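Local coordinates for protein Myo-inositol phosphohydrolase (Mitsuokella multacida, PDB 4WU3) that probably hydrolyses phosphate groups of myo-inositol phosphates such as phytate, using a protein-tyrosine-phosphatase-like fold with a phosphate-binding P-loop, at residues Q59-F64 against A93-S98; D118-G123 against H239-A244. The protein carries 2 engineered substitutions. One frame throughout, in Å; residues are numbered along the deposited sequence.

Interaction 1: residues Q59-F64 against A93-S98; sequences QLPRNF and ASSCFS
A type II beta turn from Pro61 to Phe64 settles against the end region of strand 91-94 and the loop that follows, and one backbone hydrogen bond joins the two: Ser95 N donates to Arg62 O, 2.9 Å away and almost straight at 172°. Arg62 and Asn63 occupy the middle of the turn. Asn63 has a positive phi (60°), a backbone shape that asparagine tolerates well, and its ND2 reaches Ala244 O. The turn is closed weakly by Phe64 N on Pro61 O.

Around that bond Pro61 meets two small serines. The Pro61 ring lies over both, with CG 3.6 Å from Ser94 OG and CB 4.2 Å from Phe97 CB. Ser95 OG comes within 3.3 Å of Arg62 CB, yet spends its hydrogen on Cys96 O at 2.6 Å. With chi1 at 74°, this hydroxyl lies between its own backbone N and carbonyl carbon, folded back onto its own chain. Ser94 OG likewise turns to Ser95 O, within the carbonyl plane and on a lone pair. At the far end Phe64 CA approaches Ala93 O at 3.1 Å, a C-H...O contact.

Strand 91-94 is flanked by strand 65-66 and strand 237-241. Helix 99-108 packs Glu101 and Ile105 on Pro61, while Thr249 and Met253 of helix 247-261 touch Ala93.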
loop_
_atom_site.group_PDB
_atom_site.type_symbol
_atom_site.label_atom_id
_atom_site.label_comp_id
_atom_site.label_asym_id
_atom_site.label_seq_id
_atom_site.Cartn_x
_atom_site.Cartn_y
_atom_site.Cartn_z
ATOM N N GLN A 59 -15.046 24.839 22.832
ATOM C CA GLN A 59 -15.913 24.407 21.745
ATOM C C GLN A 59 -15.777 22.904 21.548
ATOM O O GLN A 59 -14.800 22.295 21.996
ATOM C CB GLN A 59 -15.522 25.116 20.450
ATOM C CG GLN A 59 -14.156 24.683 19.934
ATOM C CD GLN A 59 -13.735 25.393 18.662
ATOM O OE1 GLN A 59 -14.488 26.180 18.090
ATOM N NE2 GLN A 59 -12.510 25.120 18.217
ATOM N N LEU A 60 -16.750 22.301 20.874
ATOM C CA LEU A 60 -16.601 20.936 20.418
ATOM C C LEU A 60 -15.526 20.927 19.341
ATOM O O LEU A 60 -15.425 21.867 18.554
ATOM C CB LEU A 60 -17.914 20.411 19.848
ATOM C CG LEU A 60 -19.027 20.110 20.840
ATOM C CD1 LEU A 60 -20.247 19.593 20.098
ATOM C CD2 LEU A 60 -18.578 19.096 21.884
ATOM N N PRO A 61 -14.715 19.864 19.296
ATOM C CA PRO A 61 -13.655 19.813 18.306
ATOM C C PRO A 61 -14.146 19.467 16.912
ATOM O O PRO A 61 -15.307 19.139 16.712
ATOM C CB PRO A 61 -12.748 18.711 18.823
ATOM C CG PRO A 61 -13.659 17.789 19.555
ATOM C CD PRO A 61 -14.731 18.665 20.154
ATOM N N ARG A 62 -13.214 19.546 15.972
ATOM C CA ARG A 62 -13.397 19.199 14.578
ATOM C C ARG A 62 -13.998 17.810 14.385
ATOM O O ARG A 62 -13.579 16.843 15.015
ATOM C CB ARG A 62 -12.021 19.281 13.903
ATOM C CG ARG A 62 -11.955 18.850 12.448
ATOM C CD ARG A 62 -10.518 18.914 11.964
ATOM N NE ARG A 62 -10.393 18.593 10.545
ATOM C CZ ARG A 62 -9.261 18.214 9.967
ATOM N NH1 ARG A 62 -8.150 18.104 10.682
ATOM N NH2 ARG A 62 -9.238 17.943 8.675
ATOM N N ASN A 63 -14.994 17.733 13.508
ATOM C CA ASN A 63 -15.610 16.469 13.124
ATOM C C ASN A 63 -16.227 15.709 14.276
ATOM O O ASN A 63 -16.331 14.487 14.228
ATOM C CB ASN A 63 -14.588 15.580 12.400
ATOM C CG ASN A 63 -14.293 16.081 11.006
ATOM O OD1 ASN A 63 -15.191 16.583 10.324
ATOM N ND2 ASN A 63 -13.034 15.979 10.582
ATOM N N PHE A 64 -16.647 16.418 15.310
ATOM C CA PHE A 64 -17.324 15.758 16.409
ATOM C C PHE A 64 -18.658 15.170 15.939
ATOM O O PHE A 64 -19.418 15.825 15.234
ATOM C CB PHE A 64 -17.591 16.717 17.564
ATOM C CG PHE A 64 -18.343 16.076 18.689
ATOM C CD1 PHE A 64 -17.669 15.402 19.696
ATOM C CD2 PHE A 64 -19.720 16.096 18.712
ATOM C CE1 PHE A 64 -18.359 14.779 20.710
ATOM C CE2 PHE A 64 -20.412 15.476 19.728
ATOM C CZ PHE A 64 -19.733 14.813 20.724
ATOM N N ALA A 93 -17.211 10.546 18.586
ATOM C CA ALA A 93 -15.934 10.584 17.883
ATOM C C ALA A 93 -15.596 12.002 17.422
ATOM O O ALA A 93 -16.471 12.868 17.327
ATOM C CB ALA A 93 -15.972 9.645 16.686
ATOM N N SER A 94 -14.322 12.233 17.130
ATOM C CA SER A 94 -13.866 13.553 16.713
ATOM C C SER A 94 -12.414 13.519 16.349
ATOM O O SER A 94 -11.753 12.493 16.476
ATOM C CB SER A 94 -14.024 14.570 17.849
ATOM O OG SER A 94 -13.134 14.266 18.913
ATOM N N SER A 95 -11.931 14.679 15.905
ATOM C CA SER A 95 -10.517 14.975 15.805
ATOM C C SER A 95 -9.893 14.998 17.188
ATOM O O SER A 95 -10.579 14.903 18.202
ATOM C CB SER A 95 -10.344 16.375 15.233
ATOM O OG SER A 95 -10.684 17.355 16.219
ATOM N N CYS A 96 -8.585 15.193 17.234
ATOM C CA CYS A 96 -7.956 15.417 18.497
ATOM C C CYS A 96 -8.528 16.706 19.071
ATOM O O CYS A 96 -9.133 17.495 18.352
ATOM C CB CYS A 96 -6.433 15.464 18.353
ATOM S SG CYS A 96 -5.787 16.748 17.278
ATOM N N PHE A 97 -8.348 16.891 20.374
ATOM C CA PHE A 97 -8.976 17.973 21.118
ATOM C C PHE A 97 -8.000 18.654 22.082
ATOM O O PHE A 97 -7.112 18.007 22.668
ATOM C CB PHE A 97 -10.197 17.451 21.909
ATOM C CG PHE A 97 -9.976 16.115 22.592
ATOM C CD1 PHE A 97 -9.190 16.018 23.730
ATOM C CD2 PHE A 97 -10.568 14.957 22.096
ATOM C CE1 PHE A 97 -8.983 14.795 24.347
ATOM C CE2 PHE A 97 -10.375 13.730 22.718
ATOM C CZ PHE A 97 -9.577 13.649 23.843
ATOM N N SER A 98 -8.167 19.969 22.231
ATOM C CA SER A 98 -7.528 20.712 23.309
ATOM C C SER A 98 -8.236 20.378 24.616
ATOM O O SER A 98 -9.246 19.666 24.637
ATOM C CB SER A 98 -7.614 22.221 23.054
ATOM O OG SER A 98 -8.902 22.717 23.379
#

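Interaction 2: residues D118-G123 against H239-A244. Engineered in segment 239-244: Ser242 (natural residue Cys). With PO4 (phosphate ion), chain G.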
loop_
_atom_site.group_PDB
_atom_site.type_symbol
_atom_site.label_atom_id
_atom_site.label_comp_id
_atom_site.label_asym_id
_atom_site.label_seq_id
_atom_site.Cartn_x
_atom_site.Cartn_y
_atom_site.Cartn_z
ATOM N N ASP A 118 -11.728 7.707 26.705
ATOM C CA ASP A 118 -11.033 8.313 25.597
ATOM C C ASP A 118 -10.235 7.220 24.920
ATOM O O ASP A 118 -9.312 6.660 25.511
ATOM C CB ASP A 118 -10.105 9.415 26.110
ATOM C CG ASP A 118 -9.205 9.984 25.030
ATOM O OD1 ASP A 118 -9.595 9.967 23.842
ATOM O OD2 ASP A 118 -8.100 10.461 25.377
ATOM N N VAL A 119 -10.618 6.896 23.692
ATOM C CA VAL A 119 -9.869 5.948 22.889
ATOM C C VAL A 119 -9.021 6.723 21.904
ATOM O O VAL A 119 -9.514 7.213 20.878
ATOM C CB VAL A 119 -10.791 4.967 22.140
ATOM C CG1 VAL A 119 -9.973 3.971 21.336
ATOM C CG2 VAL A 119 -11.696 4.232 23.124
ATOM N N ASP A 120 -7.737 6.807 22.245
ATOM C CA ASP A 120 -6.744 7.588 21.537
ATOM C C ASP A 120 -6.039 6.728 20.508
ATOM O O ASP A 120 -5.198 5.902 20.859
ATOM C CB ASP A 120 -5.732 8.113 22.559
ATOM C CG ASP A 120 -4.633 8.932 21.938
ATOM O OD1 ASP A 120 -4.662 9.125 20.710
ATOM O OD2 ASP A 120 -3.734 9.386 22.692
ATOM N N LEU A 121 -6.355 6.935 19.232
ATOM C CA LEU A 121 -5.871 6.042 18.179
ATOM C C LEU A 121 -4.542 6.494 17.572
ATOM O O LEU A 121 -4.103 5.971 16.557
ATOM C CB LEU A 121 -6.935 5.913 17.076
ATOM C CG LEU A 121 -8.311 5.449 17.539
ATOM C CD1 LEU A 121 -9.358 5.647 16.449
ATOM C CD2 LEU A 121 -8.259 3.995 18.011
ATOM N N ARG A 122 -3.888 7.461 18.193
ATOM C CA ARG A 122 -2.774 8.125 17.525
ATOM C C ARG A 122 -1.440 7.486 17.838
ATOM O O ARG A 122 -1.010 7.457 18.993
ATOM C CB ARG A 122 -2.714 9.601 17.909
ATOM C CG ARG A 122 -3.955 10.412 17.565
ATOM C CD ARG A 122 -3.793 11.845 18.054
ATOM N NE ARG A 122 -2.855 12.616 17.246
ATOM C CZ ARG A 122 -2.436 13.832 17.572
ATOM N NH1 ARG A 122 -2.863 14.393 18.697
ATOM N NH2 ARG A 122 -1.588 14.490 16.787
ATOM N N GLY A 123 -0.781 6.997 16.795
ATOM C CA GLY A 123 0.565 6.441 16.920
ATOM C C GLY A 123 1.638 7.511 16.951
ATOM O O GLY A 123 2.682 7.319 17.552
ATOM N N HIS A 239 -15.386 7.352 23.295
ATOM C CA HIS A 239 -15.114 8.441 22.382
ATOM C C HIS A 239 -13.832 8.132 21.632
ATOM O O HIS A 239 -12.759 8.094 22.236
ATOM C CB HIS A 239 -14.957 9.765 23.135
ATOM C CG HIS A 239 -14.740 10.929 22.232
ATOM N ND1 HIS A 239 -15.779 11.580 21.608
ATOM C CD2 HIS A 239 -13.602 11.517 21.789
ATOM C CE1 HIS A 239 -15.295 12.535 20.835
ATOM N NE2 HIS A 239 -13.976 12.522 20.929
ATOM N N TYR A 240 -13.953 7.887 20.327
ATOM C CA TYR A 240 -12.809 7.571 19.481
ATOM C C TYR A 240 -12.249 8.841 18.860
ATOM O O TYR A 240 -12.998 9.730 18.416
ATOM C CB TYR A 240 -13.208 6.629 18.345
ATOM C CG TYR A 240 -13.755 5.301 18.785
ATOM C CD1 TYR A 240 -12.916 4.298 19.227
ATOM C CD2 TYR A 240 -15.119 5.042 18.735
ATOM C CE1 TYR A 240 -13.421 3.076 19.629
ATOM C CE2 TYR A 240 -15.633 3.831 19.131
ATOM C CZ TYR A 240 -14.785 2.845 19.579
ATOM O OH TYR A 240 -15.303 1.630 19.991
ATOM N N HIS A 241 -10.931 8.938 18.819
ATOM C CA HIS A 241 -10.318 10.035 18.096
ATOM C C HIS A 241 -8.930 9.696 17.539
ATOM O O HIS A 241 -8.205 8.834 18.057
ATOM C CB HIS A 241 -10.256 11.275 18.984
ATOM C CG HIS A 241 -9.022 11.353 19.816
ATOM N ND1 HIS A 241 -7.830 11.845 19.327
ATOM C CD2 HIS A 241 -8.791 11.000 21.099
ATOM C CE1 HIS A 241 -6.914 11.781 20.276
ATOM N NE2 HIS A 241 -7.472 11.272 21.359
ATOM N N SER A 242 -8.580 10.392 16.466
ATOM C CA SER A 242 -7.280 10.275 15.848
ATOM C C SER A 242 -6.724 11.699 15.737
ATOM O O SER A 242 -6.877 12.485 16.686
ATOM C CB SER A 242 -7.418 9.595 14.493
ATOM O OG SER A 242 -8.613 10.006 13.836
ATOM N N TYR A 243 -6.082 12.054 14.622
ATOM C CA TYR A 243 -5.729 13.459 14.432
ATOM C C TYR A 243 -6.909 14.256 13.861
ATOM O O TYR A 243 -7.345 15.245 14.460
ATOM C CB TYR A 243 -4.483 13.675 13.570
ATOM C CG TYR A 243 -4.267 15.161 13.356
ATOM C CD1 TYR A 243 -3.890 15.981 14.415
ATOM C CD2 TYR A 243 -4.531 15.757 12.136
ATOM C CE1 TYR A 243 -3.743 17.337 14.254
ATOM C CE2 TYR A 243 -4.381 17.129 11.960
ATOM C CZ TYR A 243 -3.988 17.910 13.023
ATOM O OH TYR A 243 -3.840 19.275 12.866
ATOM N N ALA A 244 -7.441 13.815 12.723
ATOM C CA ALA A 244 -8.436 14.597 12.007
ATOM C C ALA A 244 -9.861 14.111 12.266
ATOM O O ALA A 244 -10.825 14.772 11.895
ATOM C CB ALA A 244 -8.133 14.573 10.519
HETATM P P PO4 G . -7.154 10.584 10.792
HETATM O O1 PO4 G . -7.237 11.156 9.397
HETATM O O2 PO4 G . -8.534 10.724 11.394
HETATM O O3 PO4 G . -6.132 11.320 11.619
HETATM O O4 PO4 G . -6.773 9.115 10.790
#
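The His241 ring presents its edge to Asp118: OD1 lies in the ring plane, 3.0 Å from CD2, and carboxylate and imidazole are nearly coplanar, 14° apart. Arg122 CD meets the edge near CE1, Asp120 OD1 approaches obliquely, and the Phe97 ring packs against the imidazole at a steep angle. His241 leaves the strand on the face that carries Asp118 and Asp120, and a chi1 of 88°, with CG between backbone N and carbonyl carbon, swings the ring toward them. Both ring nitrogens are used: ND1 donates to Ser242 O at 2.9 Å, in the ring plane and on a carbonyl lone pair, and NE2 pairs with Glu195. Tyr243 CD1 lies over one face of the Arg122 guanidinium, 3.6 Å from NH2, with the planes 48° apart. Salt bridges to Glu124 and Asp53 further fix that group.

Behind these side chains run two parallel strands. Val119 N bonds His239 O at 2.9 Å, His241 N bonds Val119 O at 3.0 Å, and Leu121 N bonds His241 O at 2.9 Å. On the face that Val119 and Tyr240 share, branched Val119 sets CG1 3.6 Å from Tyr240 CD1. Asp120 OD1 accepts Arg122 N in an Asx turn, while OD2 bonds Tyr206 OH and His126 NE2.

After His241 the chain enters the P-loop, the signature of tyrosine-phosphatase-like enzymes. Ser242, engineered in place of the cysteine that is the nucleophile in this family, bonds a phosphate ion through OG. Ala244 N holds phosphate O3 at 3.0 Å, and Met246 N and Arg248 NE add to the grip. Strand 237-241 lies between strands 91-94 and 116-122, with strand 205-211 beyond the latter, while Phe252 and Met253 of helix 247-261 pack on Tyr240.

Overall arrangement
Interactions 1 and 2 meet at the same five-stranded sheet: strand 91-94, the footing of interaction 1, is the neighbour of strand 237-241. Both are largely buried, but interaction 1 lies toward the sheet's margin, where a turn is held by a single cross-bond and small side chains, whereas interaction 2 is the sheet's interior, with repeated parallel pairing and dense polar side chains around the phosphate loop. Two probable hydrogen bonds stitch them together: Ser94 OG to His239 NE2 at 2.8 Å, and the bond already made by Asn63. The second connects the turn of 59-64 directly to the P-loop backbone, whose amides hold the anion.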